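Local coordinates for solute-binding protein (Thermoactinomyces vulgaris, PDB 2ZYO), which binds maltotetraose and related cyclo- and maltodextrins and, like other bacterial solute-binding proteins, probably serves their uptake across the membrane, at residues V23-N26 with V31-N34; L33-K38 with F313-E318; N172-T177 with N365-V370. All coordinates share one frame; numbering follows the deposited sequence.

Contact 1. Residues V23-N26 with V31-N34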
loop_
_atom_site.group_PDB
_atom_site.type_symbol
_atom_site.label_atom_id
_atom_site.label_comp_id
_atom_site.label_asym_id
_atom_site.label_seq_id
_atom_site.Cartn_x
_atom_site.Cartn_y
_atom_site.Cartn_z
ATOM N N VAL A 23 -0.211 -21.646 -9.178
ATOM C CA VAL A 23 -0.011 -20.398 -8.455
ATOM C C VAL A 23 0.750 -19.439 -9.366
ATOM O O VAL A 23 1.755 -19.824 -9.957
ATOM C CB VAL A 23 0.803 -20.641 -7.156
ATOM C CG1 VAL A 23 1.192 -19.338 -6.493
ATOM C CG2 VAL A 23 0.017 -21.511 -6.176
ATOM N N TRP A 24 0.260 -18.206 -9.494
ATOM C CA TRP A 24 0.998 -17.162 -10.211
ATOM C C TRP A 24 1.697 -16.246 -9.217
ATOM O O TRP A 24 1.067 -15.727 -8.294
ATOM C CB TRP A 24 0.082 -16.331 -11.111
ATOM C CG TRP A 24 -0.485 -17.055 -12.299
ATOM C CD1 TRP A 24 -0.096 -18.268 -12.792
ATOM C CD2 TRP A 24 -1.525 -16.586 -13.159
ATOM N NE1 TRP A 24 -0.851 -18.594 -13.895
ATOM C CE2 TRP A 24 -1.730 -17.575 -14.146
ATOM C CE3 TRP A 24 -2.313 -15.427 -13.187
ATOM C CZ2 TRP A 24 -2.691 -17.441 -15.153
ATOM C CZ3 TRP A 24 -3.268 -15.293 -14.189
ATOM C CH2 TRP A 24 -3.450 -16.297 -15.156
ATOM N N GLU A 25 2.997 -16.049 -9.416
ATOM C CA GLU A 25 3.797 -15.208 -8.534
ATOM C C GLU A 25 4.644 -14.217 -9.335
ATOM O O GLU A 25 5.015 -14.488 -10.480
ATOM C CB GLU A 25 4.676 -16.072 -7.619
ATOM C CG GLU A 25 5.534 -15.306 -6.601
ATOM C CD GLU A 25 4.717 -14.439 -5.655
ATOM O OE1 GLU A 25 4.502 -14.865 -4.503
ATOM O OE2 GLU A 25 4.287 -13.337 -6.058
ATOM N N ASN A 26 4.937 -13.078 -8.707
ATOM C CA ASN A 26 5.713 -11.983 -9.299
ATOM C C ASN A 26 6.883 -12.436 -10.168
ATOM O O ASN A 26 7.735 -13.204 -9.726
ATOM C CB ASN A 26 6.218 -11.049 -8.192
ATOM C CG ASN A 26 6.793 -9.751 -8.732
ATOM O OD1 ASN A 26 6.724 -9.473 -9.930
ATOM N ND2 ASN A 26 7.354 -8.943 -7.842
ATOM N N VAL A 31 13.510 -13.094 -5.603
ATOM C CA VAL A 31 13.351 -13.628 -4.242
ATOM C C VAL A 31 11.890 -13.890 -3.850
ATOM O O VAL A 31 11.607 -14.845 -3.121
ATOM C CB VAL A 31 14.078 -12.774 -3.151
ATOM C CG1 VAL A 31 15.569 -12.684 -3.446
ATOM C CG2 VAL A 31 13.462 -11.382 -3.012
ATOM N N GLN A 32 10.976 -13.051 -4.335
ATOM C CA GLN A 32 9.546 -13.253 -4.101
ATOM C C GLN A 32 9.083 -14.541 -4.770
ATOM O O GLN A 32 8.326 -15.316 -4.182
ATOM C CB GLN A 32 8.724 -12.073 -4.629
ATOM C CG GLN A 32 8.829 -10.806 -3.793
ATOM C CD GLN A 32 7.890 -9.710 -4.267
ATOM O OE1 GLN A 32 6.697 -9.937 -4.472
ATOM N NE2 GLN A 32 8.425 -8.505 -4.424
ATOM N N LEU A 33 9.552 -14.757 -5.998
ATOM C CA LEU A 33 9.200 -15.940 -6.776
ATOM C C LEU A 33 9.748 -17.212 -6.136
ATOM O O LEU A 33 9.016 -18.187 -5.956
ATOM C CB LEU A 33 9.696 -15.802 -8.221
ATOM C CG LEU A 33 9.388 -16.926 -9.218
ATOM C CD1 LEU A 33 7.893 -17.035 -9.512
ATOM C CD2 LEU A 33 10.173 -16.729 -10.510
ATOM N N ASN A 34 11.031 -17.191 -5.786
ATOM C CA ASN A 34 11.683 -18.360 -5.201
ATOM C C ASN A 34 11.167 -18.723 -3.806
ATOM O O ASN A 34 11.132 -19.902 -3.453
ATOM C CB ASN A 34 13.204 -18.200 -5.207
ATOM C CG ASN A 34 13.767 -18.018 -6.609
ATOM O OD1 ASN A 34 13.197 -18.493 -7.594
ATOM N ND2 ASN A 34 14.894 -17.326 -6.702
HETATM O O HOH W 1 6.402 -13.949 -2.760
HETATM O O HOH W 2 4.362 -11.252 -4.366
#

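Contact 2. Residues L33-K38 with F313-E318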
loop_
_atom_site.group_PDB
_atom_site.type_symbol
_atom_site.label_atom_id
_atom_site.label_comp_id
_atom_site.label_asym_id
_atom_site.label_seq_id
_atom_site.Cartn_x
_atom_site.Cartn_y
_atom_site.Cartn_z
ATOM N N LEU A 33 9.552 -14.757 -5.998
ATOM C CA LEU A 33 9.200 -15.940 -6.776
ATOM C C LEU A 33 9.748 -17.212 -6.136
ATOM O O LEU A 33 9.016 -18.187 -5.956
ATOM C CB LEU A 33 9.696 -15.802 -8.221
ATOM C CG LEU A 33 9.388 -16.926 -9.218
ATOM C CD1 LEU A 33 7.893 -17.035 -9.512
ATOM C CD2 LEU A 33 10.173 -16.729 -10.510
ATOM N N ASN A 34 11.031 -17.191 -5.786
ATOM C CA ASN A 34 11.683 -18.360 -5.201
ATOM C C ASN A 34 11.167 -18.723 -3.806
ATOM O O ASN A 34 11.132 -19.902 -3.453
ATOM C CB ASN A 34 13.204 -18.200 -5.207
ATOM C CG ASN A 34 13.767 -18.018 -6.609
ATOM O OD1 ASN A 34 13.197 -18.493 -7.594
ATOM N ND2 ASN A 34 14.894 -17.326 -6.702
ATOM N N ASN A 35 10.759 -17.723 -3.023
ATOM C CA ASN A 35 10.141 -17.995 -1.724
ATOM C C ASN A 35 8.823 -18.748 -1.873
ATOM O O ASN A 35 8.557 -19.706 -1.142
ATOM C CB ASN A 35 9.919 -16.717 -0.912
ATOM C CG ASN A 35 9.403 -17.007 0.482
ATOM O OD1 ASN A 35 8.204 -16.925 0.739
ATOM N ND2 ASN A 35 10.306 -17.379 1.384
ATOM N N THR A 36 8.005 -18.313 -2.829
ATOM C CA THR A 36 6.753 -19.002 -3.130
ATOM C C THR A 36 7.030 -20.406 -3.664
ATOM O O THR A 36 6.345 -21.355 -3.292
ATOM C CB THR A 36 5.863 -18.175 -4.081
ATOM O OG1 THR A 36 5.471 -16.974 -3.409
ATOM C CG2 THR A 36 4.602 -18.942 -4.480
ATOM N N LYS A 37 8.058 -20.539 -4.499
ATOM C CA LYS A 37 8.468 -21.853 -4.995
ATOM C C LYS A 37 8.877 -22.776 -3.844
ATOM O O LYS A 37 8.565 -23.968 -3.862
ATOM C CB LYS A 37 9.598 -21.729 -6.025
ATOM C CG LYS A 37 9.156 -21.166 -7.375
ATOM C CD LYS A 37 10.289 -21.212 -8.396
ATOM C CE LYS A 37 9.899 -20.561 -9.720
ATOM N NZ LYS A 37 8.761 -21.224 -10.416
ATOM N N LYS A 38 9.553 -22.218 -2.839
ATOM C CA LYS A 38 9.962 -22.991 -1.666
ATOM C C LYS A 38 8.754 -23.556 -0.919
ATOM O O LYS A 38 8.681 -24.762 -0.655
ATOM C CB LYS A 38 10.817 -22.146 -0.711
ATOM C CG LYS A 38 11.172 -22.869 0.584
ATOM C CD LYS A 38 11.717 -21.920 1.638
ATOM C CE LYS A 38 11.852 -22.611 2.988
ATOM N NZ LYS A 38 12.832 -23.736 2.977
ATOM N N PHE A 313 9.435 -12.975 4.986
ATOM C CA PHE A 313 9.996 -11.703 5.432
ATOM C C PHE A 313 11.520 -11.689 5.339
ATOM O O PHE A 313 12.107 -10.735 4.831
ATOM C CB PHE A 313 9.565 -11.343 6.856
ATOM C CG PHE A 313 10.386 -10.240 7.456
ATOM C CD1 PHE A 313 10.251 -8.930 6.999
ATOM C CD2 PHE A 313 11.330 -10.514 8.439
ATOM C CE1 PHE A 313 11.029 -7.908 7.526
ATOM C CE2 PHE A 313 12.114 -9.496 8.972
ATOM C CZ PHE A 313 11.960 -8.191 8.517
ATOM N N LYS A 314 12.150 -12.749 5.833
ATOM C CA LYS A 314 13.610 -12.829 5.867
ATOM C C LYS A 314 14.224 -12.833 4.464
ATOM O O LYS A 314 15.303 -12.272 4.254
ATOM C CB LYS A 314 14.068 -14.041 6.686
ATOM C CG LYS A 314 13.747 -13.926 8.177
ATOM C CD LYS A 314 14.078 -15.204 8.930
ATOM C CE LYS A 314 13.524 -15.168 10.345
ATOM N NZ LYS A 314 13.793 -16.434 11.082
ATOM N N GLU A 315 13.524 -13.444 3.509
ATOM C CA GLU A 315 13.978 -13.492 2.121
ATOM C C GLU A 315 13.701 -12.198 1.356
ATOM O O GLU A 315 14.581 -11.685 0.660
ATOM C CB GLU A 315 13.330 -14.663 1.371
ATOM C CG GLU A 315 13.949 -16.024 1.631
ATOM C CD GLU A 315 13.833 -16.944 0.425
ATOM O OE1 GLU A 315 14.738 -16.924 -0.434
ATOM O OE2 GLU A 315 12.840 -17.692 0.335
ATOM N N THR A 316 12.481 -11.679 1.491
ATOM C CA THR A 316 12.006 -10.572 0.649
ATOM C C THR A 316 12.108 -9.191 1.294
ATOM O O THR A 316 12.135 -8.178 0.587
ATOM C CB THR A 316 10.535 -10.765 0.215
ATOM O OG1 THR A 316 9.678 -10.636 1.357
ATOM C CG2 THR A 316 10.323 -12.128 -0.442
ATOM N N GLY A 317 12.129 -9.148 2.624
ATOM C CA GLY A 317 12.161 -7.884 3.361
ATOM C C GLY A 317 10.804 -7.208 3.479
ATOM O O GLY A 317 10.692 -6.123 4.057
ATOM N N GLU A 318 9.774 -7.850 2.928
ATOM C CA GLU A 318 8.409 -7.332 2.985
ATOM C C GLU A 318 7.750 -7.744 4.292
ATOM O O GLU A 318 7.760 -8.923 4.661
ATOM C CB GLU A 318 7.582 -7.819 1.789
ATOM C CG GLU A 318 8.146 -7.428 0.420
ATOM C CD GLU A 318 7.165 -7.658 -0.724
ATOM O OE1 GLU A 318 6.347 -8.600 -0.652
ATOM O OE2 GLU A 318 7.209 -6.888 -1.709
#

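Contact 3. Residues N172-T177 with N365-V370. With GLC (alpha-D-glucopyranose), chain B; GLC (alpha-D-glucopyranose), chain C.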
loop_
_atom_site.group_PDB
_atom_site.type_symbol
_atom_site.label_atom_id
_atom_site.label_comp_id
_atom_site.label_asym_id
_atom_site.label_seq_id
_atom_site.Cartn_x
_atom_site.Cartn_y
_atom_site.Cartn_z
ATOM N N ASN A 172 2.993 16.703 -3.832
ATOM C CA ASN A 172 2.009 16.923 -4.891
ATOM C C ASN A 172 1.303 15.628 -5.302
ATOM O O ASN A 172 0.665 15.555 -6.354
ATOM C CB ASN A 172 2.663 17.606 -6.102
ATOM C CG ASN A 172 3.840 16.816 -6.666
ATOM O OD1 ASN A 172 4.210 15.758 -6.152
ATOM N ND2 ASN A 172 4.432 17.334 -7.738
ATOM N N ASN A 173 1.423 14.615 -4.448
ATOM C CA ASN A 173 0.863 13.291 -4.701
ATOM C C ASN A 173 0.008 12.876 -3.510
ATOM O O ASN A 173 0.518 12.729 -2.398
ATOM C CB ASN A 173 2.003 12.290 -4.934
ATOM C CG ASN A 173 1.517 10.915 -5.382
ATOM O OD1 ASN A 173 0.409 10.482 -5.060
ATOM N ND2 ASN A 173 2.371 10.207 -6.117
ATOM N N PHE A 174 -1.290 12.702 -3.754
ATOM C CA PHE A 174 -2.269 12.390 -2.704
ATOM C C PHE A 174 -1.960 11.106 -1.935
ATOM O O PHE A 174 -2.298 10.990 -0.754
ATOM C CB PHE A 174 -3.679 12.337 -3.301
ATOM C CG PHE A 174 -4.771 12.067 -2.296
ATOM C CD1 PHE A 174 -5.035 12.965 -1.265
ATOM C CD2 PHE A 174 -5.555 10.920 -2.402
ATOM C CE1 PHE A 174 -6.054 12.719 -0.346
ATOM C CE2 PHE A 174 -6.578 10.668 -1.489
ATOM C CZ PHE A 174 -6.826 11.569 -0.460
ATOM N N TYR A 175 -1.319 10.142 -2.593
ATOM C CA TYR A 175 -0.901 8.931 -1.894
ATOM C C TYR A 175 -0.025 9.280 -0.682
ATOM O O TYR A 175 -0.159 8.680 0.391
ATOM C CB TYR A 175 -0.166 7.952 -2.826
ATOM C CG TYR A 175 0.344 6.751 -2.064
ATOM C CD1 TYR A 175 -0.498 5.677 -1.779
ATOM C CD2 TYR A 175 1.652 6.714 -1.578
ATOM C CE1 TYR A 175 -0.045 4.584 -1.048
ATOM C CE2 TYR A 175 2.116 5.626 -0.845
ATOM C CZ TYR A 175 1.260 4.568 -0.583
ATOM O OH TYR A 175 1.715 3.496 0.145
ATOM N N TYR A 176 0.859 10.257 -0.865
ATOM C CA TYR A 176 1.816 10.648 0.164
ATOM C C TYR A 176 1.234 11.645 1.159
ATOM O O TYR A 176 1.539 11.589 2.353
ATOM C CB TYR A 176 3.091 11.205 -0.481
ATOM C CG TYR A 176 3.870 10.158 -1.247
ATOM C CD1 TYR A 176 4.886 9.430 -0.629
ATOM C CD2 TYR A 176 3.578 9.878 -2.585
ATOM C CE1 TYR A 176 5.598 8.456 -1.322
ATOM C CE2 TYR A 176 4.284 8.902 -3.286
ATOM C CZ TYR A 176 5.296 8.199 -2.649
ATOM O OH TYR A 176 6.004 7.235 -3.330
ATOM N N THR A 177 0.383 12.541 0.666
ATOM C CA THR A 177 -0.173 13.610 1.492
ATOM C C THR A 177 -1.438 13.196 2.231
ATOM O O THR A 177 -1.993 13.987 2.996
ATOM C CB THR A 177 -0.496 14.857 0.654
ATOM O OG1 THR A 177 -1.492 14.524 -0.317
ATOM C CG2 THR A 177 0.747 15.369 -0.045
ATOM N N ASN A 365 -3.681 16.322 -9.785
ATOM C CA ASN A 365 -3.705 17.563 -10.554
ATOM C C ASN A 365 -4.056 18.751 -9.664
ATOM O O ASN A 365 -3.449 19.816 -9.775
ATOM C CB ASN A 365 -4.686 17.462 -11.725
ATOM C CG ASN A 365 -4.181 16.564 -12.841
ATOM O OD1 ASN A 365 -3.048 16.081 -12.811
ATOM N ND2 ASN A 365 -5.027 16.337 -13.838
ATOM N N ALA A 366 -5.027 18.552 -8.773
ATOM C CA ALA A 366 -5.403 19.563 -7.788
ATOM C C ALA A 366 -4.220 19.958 -6.902
ATOM O O ALA A 366 -4.038 21.134 -6.596
ATOM C CB ALA A 366 -6.572 19.079 -6.939
ATOM N N HIS A 367 -3.419 18.969 -6.502
ATOM C CA HIS A 367 -2.176 19.225 -5.769
ATOM C C HIS A 367 -1.223 20.107 -6.579
ATOM O O HIS A 367 -0.647 21.054 -6.044
ATOM C CB HIS A 367 -1.477 17.915 -5.401
ATOM C CG HIS A 367 -2.030 17.249 -4.179
ATOM N ND1 HIS A 367 -3.277 16.663 -4.149
ATOM C CD2 HIS A 367 -1.496 17.059 -2.949
ATOM C CE1 HIS A 367 -3.491 16.150 -2.950
ATOM N NE2 HIS A 367 -2.427 16.376 -2.203
ATOM N N THR A 368 -1.069 19.786 -7.863
ATOM C CA THR A 368 -0.202 20.548 -8.766
ATOM C C THR A 368 -0.665 22.000 -8.907
ATOM O O THR A 368 0.147 22.921 -8.797
ATOM C CB THR A 368 -0.095 19.867 -10.152
ATOM O OG1 THR A 368 0.579 18.614 -10.006
ATOM C CG2 THR A 368 0.691 20.728 -11.135
ATOM N N PHE A 369 -1.964 22.199 -9.131
ATOM C CA PHE A 369 -2.511 23.549 -9.296
ATOM C C PHE A 369 -2.305 24.401 -8.042
ATOM O O PHE A 369 -2.009 25.594 -8.136
ATOM C CB PHE A 369 -3.995 23.514 -9.693
ATOM C CG PHE A 369 -4.272 22.769 -10.974
ATOM C CD1 PHE A 369 -3.427 22.898 -12.078
ATOM C CD2 PHE A 369 -5.389 21.950 -11.084
ATOM C CE1 PHE A 369 -3.686 22.206 -13.260
ATOM C CE2 PHE A 369 -5.658 21.257 -12.261
ATOM C CZ PHE A 369 -4.806 21.386 -13.350
ATOM N N VAL A 370 -2.445 23.775 -6.873
ATOM C CA VAL A 370 -2.197 24.447 -5.596
ATOM C C VAL A 370 -0.705 24.749 -5.407
ATOM O O VAL A 370 -0.339 25.870 -5.044
ATOM C CB VAL A 370 -2.758 23.629 -4.397
ATOM C CG1 VAL A 370 -2.343 24.243 -3.068
ATOM C CG2 VAL A 370 -4.271 23.546 -4.477
HETATM C C1 GLC B . 4.296 3.380 -4.098
HETATM C C2 GLC B . 3.074 2.443 -3.918
HETATM C C3 GLC B . 1.903 2.790 -4.863
HETATM C C4 GLC B . 1.645 4.296 -4.909
HETATM C C5 GLC B . 2.950 5.037 -5.191
HETATM C C6 GLC B . 2.781 6.548 -5.249
HETATM O O1 GLC B . 5.001 3.088 -5.253
HETATM O O2 GLC B . 3.462 1.086 -4.119
HETATM O O3 GLC B . 0.724 2.135 -4.416
HETATM O O4 GLC B . 0.689 4.586 -5.946
HETATM O O5 GLC B . 3.896 4.758 -4.142
HETATM O O6 GLC B . 2.709 7.012 -6.590
HETATM C C1 GLC C . -0.591 4.936 -5.501
HETATM C C2 GLC C . -1.640 4.080 -6.213
HETATM C C3 GLC C . -1.694 4.447 -7.694
HETATM C C4 GLC C . -1.952 5.948 -7.857
HETATM C C5 GLC C . -0.904 6.746 -7.074
HETATM C C6 GLC C . -1.179 8.236 -7.083
HETATM O O2 GLC C . -1.310 2.708 -6.075
HETATM O O3 GLC C . -2.721 3.708 -8.336
HETATM O O4 GLC C . -1.891 6.298 -9.232
HETATM O O5 GLC C . -0.875 6.322 -5.692
HETATM O O6 GLC C . -0.082 8.954 -7.625
HETATM O O HOH W 3 0.979 15.752 -9.109
HETATM O O HOH W 4 3.245 19.494 -9.337
#

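Contact 1. Residues V23-N26 with V31-N34
E25 lays its CG against the first turn of helix 30-47, 3.7 Å from L33 CA, while its CB meets L33 CD1 at 3.9 Å. L33 in turn covers the strand end with its CB 3.6 Å from N26 O, a buried carbonyl oxygen that meets carbon here and has no polar partner. This close, dry side joins the first strand and the helix of a beta-alpha-beta unit that strand 50-55 completes, V53 of that strand touching both E25 and L33. The other side is wet and looser. With CG anti to the backbone N (chi1 -178°) and a bend at chi2 (59°), the E25 carboxylate curls back so that OE2 accepts from N26 N at 2.7 Å on its anti lone pair. One water donates to E25 OE1 and Q32 O, a second to E25 OE2 and Q32 OE1; OE1 also holds T36 and K126. With an alanine here, K126 would probably lose this counter-charge and each water one of its acceptors. N26 and Q32 merely pass each other, ND2 to OE1 3.6 Å with their amide planes 64° apart, each bonded instead to a loop aspartate: N26 OD1 to D28 N, Q32 NE2 to D29 OD1.

Contact 2. Residues L33-K38 with F313-E318
N35 and E315 join two surface helices of the solute-binding protein fold: helix 30-47, from the N-terminal beta-alpha-beta unit, and the last turn of helix 306-316, which comes from far along the chain. The contact is small and mostly polar. N35, buried, has CG anti to its backbone nitrogen (chi1 -175°), which points the amide at helix 306-316. Its ND2 donates to E315 OE2 at 2.8 Å, nearly straight at 167°, with the acceptor lying in the amide plane. On the glutamate the bond arrives on the anti side, 20° out of the carboxylate plane; the amide and carboxylate planes are steeply inclined to each other. E315 OE2 also comes within 3.3 Å of N35 CB, so this oxygen also lies against the aliphatic root of the asparagine. The same ND2 is hydrogen-bonded to S311 OG, one turn before E315, which fixes the rotation of the amide. K38 NZ stays 6.6 Å from E315 OE2, too far for a salt bridge, though its positive charge is likely to favour the ionised glutamate. Beside this bond T316 packs on V31 and Q32 of helix 30-47. The helix ends just beyond: G317 N still reaches F313 O at 2.7 Å, but G317 itself has positive phi, a conformation that favours glycine. E318 then turns back to salt bridges with R312 and K282, and T316 OG1 accepts from E318 N at 3.2 Å, an ST turn.

Contact 3. Residues N172-T177 with N365-V370
N172 O presses on H367, 3.3 Å from its CB, and is linked through a water to T368 OG1; a second water joins N172 ND2 to the same hydroxyl, while that amide nitrogen also donates to L228 O. N173 turns from the contact toward the sugar and is the N-cap of helix 174-183. Its OD1 accepts from Y175 N at 3.0 Å, the capping bond, and also from O6 of the chain C glucose at 3.0 Å; ND2 donates to O6 of the chain B glucose at 3.2 Å and to E170. One amide thus both caps the helix and grips two glucose units. F174 brings its backbone N over one face of the H367 imidazole, toward the rim, and donates to N364 OD1; F174 CB lies 3.8 Å from H367 CE1. Y175 sets one ring face under the chain B glucose, whose C4 sits 3.9 Å above the ring centre. Y176 flanks it, taking the Y175 edge (CD2) over the centre of its own ring face, and touches the same sugar with CE2, 3.4 Å from C6, while N247 holds its OH. T177 closes the turn. Its OG1, placed between the backbone N and the carbonyl carbon (chi1 62°), shares a 2.8 Å hydrogen bond with H367 NE2. With ND1 bonded to I363 O, H367 is held at both ring nitrogens. Pocket-lining helix 174-183 is thereby braced on helix 360-371, H367 packing also against M212 and V215 of helix 206-220, and A366 against helix 377-394.

How the contacts relate
From the N terminus, contact 1 closes first, around the short turn between strand 20-25 and helix 30-47. Contact 2 takes up that helix at once, sharing L33 and N34, and closes only after some 275 residues, when helix 306-316 returns beside it; the two centres lie 8 Å apart. Residues 172-177 of contact 3 fall within that long loop, but their partners 365-370 come after it, so contacts 2 and 3 cross, whereas contacts 1 and 3 follow in series. Contact 3 lies on the opposite side of the chain's centre, about 34 Å away between centres, tying sugar-binding helix 174-183 to helix 360-371.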